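Local coordinates for protein putative branched-chain amino acid ABC transporter (Rhodospirillum rubrum ATCC 11170, PDB 3HUT) that probably binds amino acids, perhaps branched-chain ones, outside the cytoplasmic membrane and delivers them to an ABC transporter, at residues F139-V144 with A194-Y199; A143-T148 with L200-E205. One frame throughout, in Å; residues are numbered along the deposited sequence.

Contact 1 of 2, residues F139-V144 with A194-Y199; sequences FTSVAV and APQAIY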
ATOM      1  N   PHE A 139      -7.369 -15.215 -20.318  1.00 10.52           N
ATOM      2  CA  PHE A 139      -6.065 -15.174 -20.967  1.00 10.57           C
ATOM      3  C   PHE A 139      -5.191 -16.366 -20.616  1.00 11.85           C
ATOM      4  O   PHE A 139      -5.192 -16.838 -19.476  1.00 10.22           O
ATOM      5  CB  PHE A 139      -5.352 -13.872 -20.604  1.00  9.94           C
ATOM      6  CG  PHE A 139      -6.058 -12.650 -21.113  1.00 10.66           C
ATOM      7  CD1 PHE A 139      -6.063 -12.356 -22.474  1.00 10.77           C
ATOM      8  CD2 PHE A 139      -6.768 -11.828 -20.244  1.00 10.01           C
ATOM      9  CE1 PHE A 139      -6.768 -11.259 -22.964  1.00 12.27           C
ATOM     10  CE2 PHE A 139      -7.479 -10.727 -20.721  1.00 11.67           C
ATOM     11  CZ  PHE A 139      -7.480 -10.442 -22.085  1.00 11.39           C
ATOM     12  N   THR A 140      -4.451 -16.850 -21.610  1.00 12.54           N
ATOM     13  CA  THR A 140      -3.559 -17.986 -21.423  1.00 13.78           C
ATOM     14  C   THR A 140      -2.145 -17.684 -21.900  1.00 13.33           C
ATOM     15  O   THR A 140      -1.229 -18.465 -21.658  1.00 13.97           O
ATOM     16  CB  THR A 140      -4.082 -19.232 -22.159  1.00 14.64           C
ATOM     17  OG1 THR A 140      -4.343 -18.904 -23.527  1.00 15.85           O
ATOM     18  CG2 THR A 140      -5.357 -19.726 -21.510  1.00 15.51           C
ATOM     19  N   SER A 141      -1.970 -16.556 -22.588  1.00 12.04           N
ATOM     20  CA  SER A 141      -0.647 -16.152 -23.062  1.00 14.10           C
ATOM     21  C   SER A 141      -0.547 -14.640 -22.918  1.00 14.02           C
ATOM     22  O   SER A 141      -1.424 -13.905 -23.371  1.00 16.30           O
ATOM     23  CB  SER A 141      -0.433 -16.536 -24.527  1.00 13.88           C
ATOM     24  OG  SER A 141      -1.110 -15.638 -25.386  1.00 19.26           O
ATOM     25  N   VAL A 142       0.523 -14.172 -22.290  1.00 14.00           N
ATOM     26  CA  VAL A 142       0.685 -12.744 -22.083  1.00 12.86           C
ATOM     27  C   VAL A 142       2.121 -12.277 -22.284  1.00 13.28           C
ATOM     28  O   VAL A 142       3.065 -13.074 -22.292  1.00 11.94           O
ATOM     29  CB  VAL A 142       0.238 -12.363 -20.647  1.00 13.82           C
ATOM     30  CG1 VAL A 142       1.191 -12.988 -19.634  1.00 11.70           C
ATOM     31  CG2 VAL A 142       0.180 -10.845 -20.483  1.00 14.45           C
ATOM     32  N   ALA A 143       2.268 -10.972 -22.455  1.00 12.33           N
ATOM     33  CA  ALA A 143       3.571 -10.355 -22.609  1.00 10.77           C
ATOM     34  C   ALA A 143       3.764  -9.586 -21.310  1.00 11.42           C
ATOM     35  O   ALA A 143       2.851  -8.892 -20.857  1.00  9.90           O
ATOM     36  CB  ALA A 143       3.571  -9.393 -23.798  1.00 10.25           C
ATOM     37  N   VAL A 144       4.929  -9.727 -20.690  1.00 10.46           N
ATOM     38  CA  VAL A 144       5.190  -9.009 -19.455  1.00 11.04           C
ATOM     39  C   VAL A 144       6.299  -7.997 -19.690  1.00 12.57           C
ATOM     40  O   VAL A 144       7.384  -8.348 -20.153  1.00 13.97           O
ATOM     41  CB  VAL A 144       5.632  -9.949 -18.321  1.00 11.84           C
ATOM     42  CG1 VAL A 144       5.952  -9.126 -17.071  1.00 12.00           C
ATOM     43  CG2 VAL A 144       4.536 -10.976 -18.025  1.00  9.58           C
ATOM     44  N   ALA A 194       2.758 -12.578 -30.773  1.00 20.89           N
ATOM     45  CA  ALA A 194       1.299 -12.505 -30.728  1.00 19.13           C
ATOM     46  C   ALA A 194       0.624 -12.879 -29.403  1.00 18.32           C
ATOM     47  O   ALA A 194      -0.305 -13.690 -29.377  1.00 17.39           O
ATOM     48  CB  ALA A 194       0.709 -13.353 -31.859  1.00 20.53           C
ATOM     49  N   PRO A 195       1.074 -12.291 -28.284  1.00 15.77           N
ATOM     50  CA  PRO A 195       0.427 -12.631 -27.014  1.00 13.63           C
ATOM     51  C   PRO A 195      -1.019 -12.127 -27.047  1.00 11.85           C
ATOM     52  O   PRO A 195      -1.355 -11.280 -27.869  1.00  9.72           O
ATOM     53  CB  PRO A 195       1.283 -11.889 -25.986  1.00 14.12           C
ATOM     54  CG  PRO A 195       1.745 -10.682 -26.749  1.00 15.27           C
ATOM     55  CD  PRO A 195       2.121 -11.271 -28.092  1.00 15.22           C
ATOM     56  N   GLN A 196      -1.872 -12.649 -26.170  1.00  9.95           N
ATOM     57  CA  GLN A 196      -3.271 -12.227 -26.127  1.00  9.11           C
ATOM     58  C   GLN A 196      -3.426 -10.918 -25.356  1.00  9.90           C
ATOM     59  O   GLN A 196      -4.368 -10.161 -25.579  1.00  9.35           O
ATOM     60  CB  GLN A 196      -4.137 -13.289 -25.454  1.00 11.07           C
ATOM     61  CG  GLN A 196      -4.070 -14.668 -26.074  1.00 11.58           C
ATOM     62  CD  GLN A 196      -4.848 -15.681 -25.260  1.00 15.91           C
ATOM     63  OE1 GLN A 196      -4.778 -15.681 -24.030  1.00 13.71           O
ATOM     64  NE2 GLN A 196      -5.589 -16.556 -25.938  1.00 14.54           N
ATOM     65  N   ALA A 197      -2.502 -10.655 -24.441  1.00  8.56           N
ATOM     66  CA  ALA A 197      -2.570  -9.437 -23.649  1.00 10.03           C
ATOM     67  C   ALA A 197      -1.201  -9.040 -23.127  1.00 11.49           C
ATOM     68  O   ALA A 197      -0.232  -9.794 -23.252  1.00 11.24           O
ATOM     69  CB  ALA A 197      -3.538  -9.621 -22.483  1.00  8.96           C
ATOM     70  N   ILE A 198      -1.143  -7.852 -22.532  1.00 10.68           N
ATOM     71  CA  ILE A 198       0.094  -7.312 -21.987  1.00 12.41           C
ATOM     72  C   ILE A 198      -0.077  -6.897 -20.529  1.00 11.10           C
ATOM     73  O   ILE A 198      -1.081  -6.278 -20.165  1.00 10.61           O
ATOM     74  CB  ILE A 198       0.537  -6.060 -22.784  1.00 13.63           C
ATOM     75  CG1 ILE A 198       0.689  -6.415 -24.263  1.00 14.33           C
ATOM     76  CG2 ILE A 198       1.848  -5.511 -22.215  1.00 14.61           C
ATOM     77  CD1 ILE A 198       0.964  -5.218 -25.157  1.00 16.24           C
ATOM     78  N   TYR A 199       0.898  -7.255 -19.699  1.00  8.26           N
ATOM     79  CA  TYR A 199       0.868  -6.867 -18.296  1.00  8.41           C
ATOM     80  C   TYR A 199       2.058  -5.947 -18.070  1.00  9.09           C
ATOM     81  O   TYR A 199       3.196  -6.328 -18.343  1.00  7.18           O
ATOM     82  CB  TYR A 199       0.995  -8.075 -17.362  1.00  8.89           C
ATOM     83  CG  TYR A 199       0.992  -7.652 -15.908  1.00  7.39           C
ATOM     84  CD1 TYR A 199      -0.172  -7.156 -15.314  1.00  8.66           C
ATOM     85  CD2 TYR A 199       2.165  -7.668 -15.149  1.00  7.21           C
ATOM     86  CE1 TYR A 199      -0.171  -6.680 -13.999  1.00  6.97           C
ATOM     87  CE2 TYR A 199       2.175  -7.193 -13.825  1.00  7.94           C
ATOM     88  CZ  TYR A 199       1.002  -6.700 -13.264  1.00  9.05           C
ATOM     89  OH  TYR A 199       0.991  -6.217 -11.970  1.00  9.97           O
TER
HETATM   90  O   HOH W   1      -6.874 -18.166 -23.680  1.00 27.48           O

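Contact 2 of 2, residues A143-T148 with L200-E205; sequences AVIGVT and LAMAYE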
ATOM      1  N   ALA A 143       2.268 -10.972 -22.455  1.00 12.33           N
ATOM      2  CA  ALA A 143       3.571 -10.355 -22.609  1.00 10.77           C
ATOM      3  C   ALA A 143       3.764  -9.586 -21.310  1.00 11.42           C
ATOM      4  O   ALA A 143       2.851  -8.892 -20.857  1.00  9.90           O
ATOM      5  CB  ALA A 143       3.571  -9.393 -23.798  1.00 10.25           C
ATOM      6  N   VAL A 144       4.929  -9.727 -20.690  1.00 10.46           N
ATOM      7  CA  VAL A 144       5.190  -9.009 -19.455  1.00 11.04           C
ATOM      8  C   VAL A 144       6.299  -7.997 -19.690  1.00 12.57           C
ATOM      9  O   VAL A 144       7.384  -8.348 -20.153  1.00 13.97           O
ATOM     10  CB  VAL A 144       5.632  -9.949 -18.321  1.00 11.84           C
ATOM     11  CG1 VAL A 144       5.952  -9.126 -17.071  1.00 12.00           C
ATOM     12  CG2 VAL A 144       4.536 -10.976 -18.025  1.00  9.58           C
ATOM     13  N   ILE A 145       6.013  -6.738 -19.391  1.00 11.99           N
ATOM     14  CA  ILE A 145       6.996  -5.678 -19.542  1.00 12.45           C
ATOM     15  C   ILE A 145       7.147  -5.068 -18.158  1.00 12.85           C
ATOM     16  O   ILE A 145       6.172  -4.585 -17.583  1.00 13.49           O
ATOM     17  CB  ILE A 145       6.515  -4.592 -20.519  1.00 13.14           C
ATOM     18  CG1 ILE A 145       6.121  -5.226 -21.851  1.00 13.35           C
ATOM     19  CG2 ILE A 145       7.624  -3.568 -20.738  1.00 12.68           C
ATOM     20  CD1 ILE A 145       5.642  -4.223 -22.872  1.00 18.73           C
ATOM     21  N   GLY A 146       8.360  -5.101 -17.617  1.00 12.58           N
ATOM     22  CA  GLY A 146       8.568  -4.559 -16.289  1.00 13.42           C
ATOM     23  C   GLY A 146       9.842  -3.757 -16.095  1.00 13.97           C
ATOM     24  O   GLY A 146      10.878  -4.047 -16.696  1.00 15.70           O
ATOM     25  N   VAL A 147       9.757  -2.743 -15.238  1.00 13.02           N
ATOM     26  CA  VAL A 147      10.891  -1.883 -14.934  1.00 13.68           C
ATOM     27  C   VAL A 147      11.831  -2.628 -13.983  1.00 14.54           C
ATOM     28  O   VAL A 147      11.395  -3.481 -13.204  1.00 14.57           O
ATOM     29  CB  VAL A 147      10.416  -0.549 -14.290  1.00 14.81           C
ATOM     30  CG1 VAL A 147       9.749  -0.819 -12.951  1.00 12.43           C
ATOM     31  CG2 VAL A 147      11.588   0.405 -14.124  1.00 14.06           C
ATOM     32  N   THR A 148      13.118  -2.309 -14.052  1.00 14.09           N
ATOM     33  CA  THR A 148      14.113  -2.975 -13.220  1.00 14.91           C
ATOM     34  C   THR A 148      14.278  -2.448 -11.798  1.00 15.55           C
ATOM     35  O   THR A 148      15.344  -2.592 -11.203  1.00 18.14           O
ATOM     36  CB  THR A 148      15.491  -2.968 -13.912  1.00 16.95           C
ATOM     37  OG1 THR A 148      15.798  -1.642 -14.354  1.00 13.40           O
ATOM     38  CG2 THR A 148      15.487  -3.905 -15.110  1.00 16.12           C
ATOM     39  N   LEU A 200       1.797  -4.740 -17.577  1.00  8.13           N
ATOM     40  CA  LEU A 200       2.866  -3.776 -17.343  1.00  8.02           C
ATOM     41  C   LEU A 200       3.249  -3.617 -15.874  1.00  7.72           C
ATOM     42  O   LEU A 200       2.453  -3.139 -15.065  1.00  7.99           O
ATOM     43  CB  LEU A 200       2.465  -2.400 -17.892  1.00  7.58           C
ATOM     44  CG  LEU A 200       2.147  -2.316 -19.391  1.00  9.51           C
ATOM     45  CD1 LEU A 200       1.746  -0.887 -19.762  1.00  6.97           C
ATOM     46  CD2 LEU A 200       3.369  -2.765 -20.191  1.00  8.47           C
ATOM     47  N   ALA A 201       4.467  -4.018 -15.534  1.00  7.00           N
ATOM     48  CA  ALA A 201       4.954  -3.859 -14.175  1.00  7.27           C
ATOM     49  C   ALA A 201       5.794  -2.595 -14.220  1.00  8.88           C
ATOM     50  O   ALA A 201       7.027  -2.655 -14.194  1.00  7.78           O
ATOM     51  CB  ALA A 201       5.813  -5.057 -13.772  1.00  8.10           C
HETATM   52  N   MSE A 202       5.125  -1.451 -14.337  1.00  8.98           N
HETATM   53  CA  MSE A 202       5.832  -0.181 -14.384  1.00 11.82           C
HETATM   54  C   MSE A 202       4.941   0.970 -13.925  1.00 11.03           C
HETATM   55  O   MSE A 202       3.736   0.793 -13.698  1.00 10.55           O
HETATM   56  CB  MSE A 202       6.368   0.097 -15.795  1.00 16.10           C
HETATM   57  CG  MSE A 202       5.338   0.412 -16.863  1.00 20.38           C
HETATM   58 SE   MSE A 202       6.167   0.665 -18.619  1.00 33.63          SE
HETATM   59  CE  MSE A 202       6.217  -1.168 -19.131  1.00 23.74           C
ATOM     60  N   ALA A 203       5.544   2.148 -13.784  1.00  9.70           N
ATOM     61  CA  ALA A 203       4.833   3.329 -13.313  1.00  8.13           C
ATOM     62  C   ALA A 203       4.258   4.155 -14.455  1.00  7.60           C
ATOM     63  O   ALA A 203       4.679   4.029 -15.605  1.00  8.17           O
ATOM     64  CB  ALA A 203       5.764   4.184 -12.449  1.00  9.71           C
ATOM     65  N   TYR A 204       3.308   5.018 -14.118  1.00  6.68           N
ATOM     66  CA  TYR A 204       2.631   5.842 -15.108  1.00  7.09           C
ATOM     67  C   TYR A 204       3.515   6.697 -16.008  1.00  7.42           C
ATOM     68  O   TYR A 204       3.232   6.822 -17.202  1.00  7.56           O
ATOM     69  CB  TYR A 204       1.578   6.729 -14.424  1.00  7.76           C
ATOM     70  CG  TYR A 204       2.139   7.741 -13.448  1.00  8.62           C
ATOM     71  CD1 TYR A 204       2.632   8.968 -13.889  1.00 10.09           C
ATOM     72  CD2 TYR A 204       2.161   7.477 -12.079  1.00  8.49           C
ATOM     73  CE1 TYR A 204       3.134   9.910 -12.987  1.00 12.43           C
ATOM     74  CE2 TYR A 204       2.656   8.405 -11.171  1.00 11.40           C
ATOM     75  CZ  TYR A 204       3.141   9.621 -11.630  1.00 11.74           C
ATOM     76  OH  TYR A 204       3.624  10.544 -10.732  1.00 12.80           O
ATOM     77  N   GLU A 205       4.585   7.273 -15.463  1.00  6.94           N
ATOM     78  CA  GLU A 205       5.447   8.131 -16.281  1.00  8.11           C
ATOM     79  C   GLU A 205       6.119   7.403 -17.440  1.00  7.09           C
ATOM     80  O   GLU A 205       6.431   8.021 -18.460  1.00  6.18           O
ATOM     81  CB  GLU A 205       6.524   8.821 -15.432  1.00 10.52           C
ATOM     82  CG  GLU A 205       7.541   7.877 -14.841  1.00 14.95           C
ATOM     83  CD  GLU A 205       7.191   7.454 -13.434  1.00 15.51           C
ATOM     84  OE1 GLU A 205       5.988   7.454 -13.085  1.00 11.81           O
ATOM     85  OE2 GLU A 205       8.129   7.114 -12.678  1.00 18.13           O
TER

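Contact 1 of 2, residues F139-V144 with A194-Y199
A143 pairs with I198 and V144 with Y199 in parallel register, the short strand segments 141-144 and 197-199 approaching to 4.6 Å with their directions 39° apart. A143 bonds through both N and O to the 197-199 strand, N to A197 O at 2.9 Å and O to Y199 N at 2.8 Å. One residue before A197, Q196 N reaches S141 O at 3.1 Å, with S141 OG as a second acceptor. The Q196 side chain, CG anti to its carbonyl carbon (chi1 -56°) and extended beyond, passes the F139 ring in the opposite direction and brings its amide to T140. Its OE1 is gripped by two backbone donors, T140 N at 2.7 Å, nearly straight (174°), and S141 N at 3.3 Å from above the amide plane. A water accepts from Q196 NE2 and binds T140 OG1. An alanine at Q196 would probably leave T140 N and S141 N without this shared acceptor and free the strand entry to shift. The F139 ring meets Q196 CB at its edge and takes A197 CB over one face, 3.9 Å from the centroid, a CH-pi contact. A143 CB rests on P195 CG at 3.7 Å, on the I198 side facing helix 184-193, whereas V142, V144, A197 and Y199 face helices 126-136 and 150-165. Helices on both faces of parallel strands mark a Rossmann-like lobe of a periplasmic binding protein.

Contact 2 of 2, residues A143-T148 with L200-E205
I145 O accepts A201 N at 2.7 Å and also meets the CA hydrogen of L200. This is parallel beta pairing in the central sheet of a Rossmann-like lobe, at the carboxyl ends of strands 141-147 and 197-201. The next link runs the other way: A201 O takes V147 N at 2.9 Å. The same oxygen touches G146 CA at 3.2 Å. Between the two bonds the backbones draw close, G146 CA lying 4.2 Å from A201 CA. G146 brings no side chain to this spot, and A201 CB packs against G146 CA itself at 3.8 Å; beyond it, A201 meets S155 and A156 of helix 150-165. On the opposite face of the sheet the I145 and L200 side chains run side by side in the same direction, with L200 CD2 resting 3.7 Å from I145 CB and also close to I145 CD1. M202, a selenomethionine, has already left the strand, but its chain bends at the selenium (chi3 85°) and carries CE over to the I145 branch. The CE to I145 CG2 separation is tighter than a normal carbon contact, and the exact place of that methyl is doubtful. A203 then stands at the N-cap position of helix 204-216. V147 CB lies near M202 CB, while V147 CG1, set between its own backbone N and carbonyl carbon, comes to 3.5 Å from A201 O.

How the contacts relate
Contacts 1 and 2 are successive lengths of one strand pair, 141-147 with 197-201, and share A143 and V144. Y199 O of contact 1 probably accepts I145 N of contact 2 at 3.0 Å, carrying the parallel hydrogen bonding across the join, and I198 CG2 packs on I145 CD1. The centre of contact 1 lies about 26 Å from the centre of the chain, that of contact 2 about 18 Å. Contact 1 has a solvent-touched polar beginning, a side-chain amide and a water meeting backbone and hydroxyl groups. Contact 2 is wholly buried where the segments touch, its polar bonds purely backbone and its side chains apolar. Its outgoing loops leave the carboxyl edge, which in this family generally lines the ligand cleft.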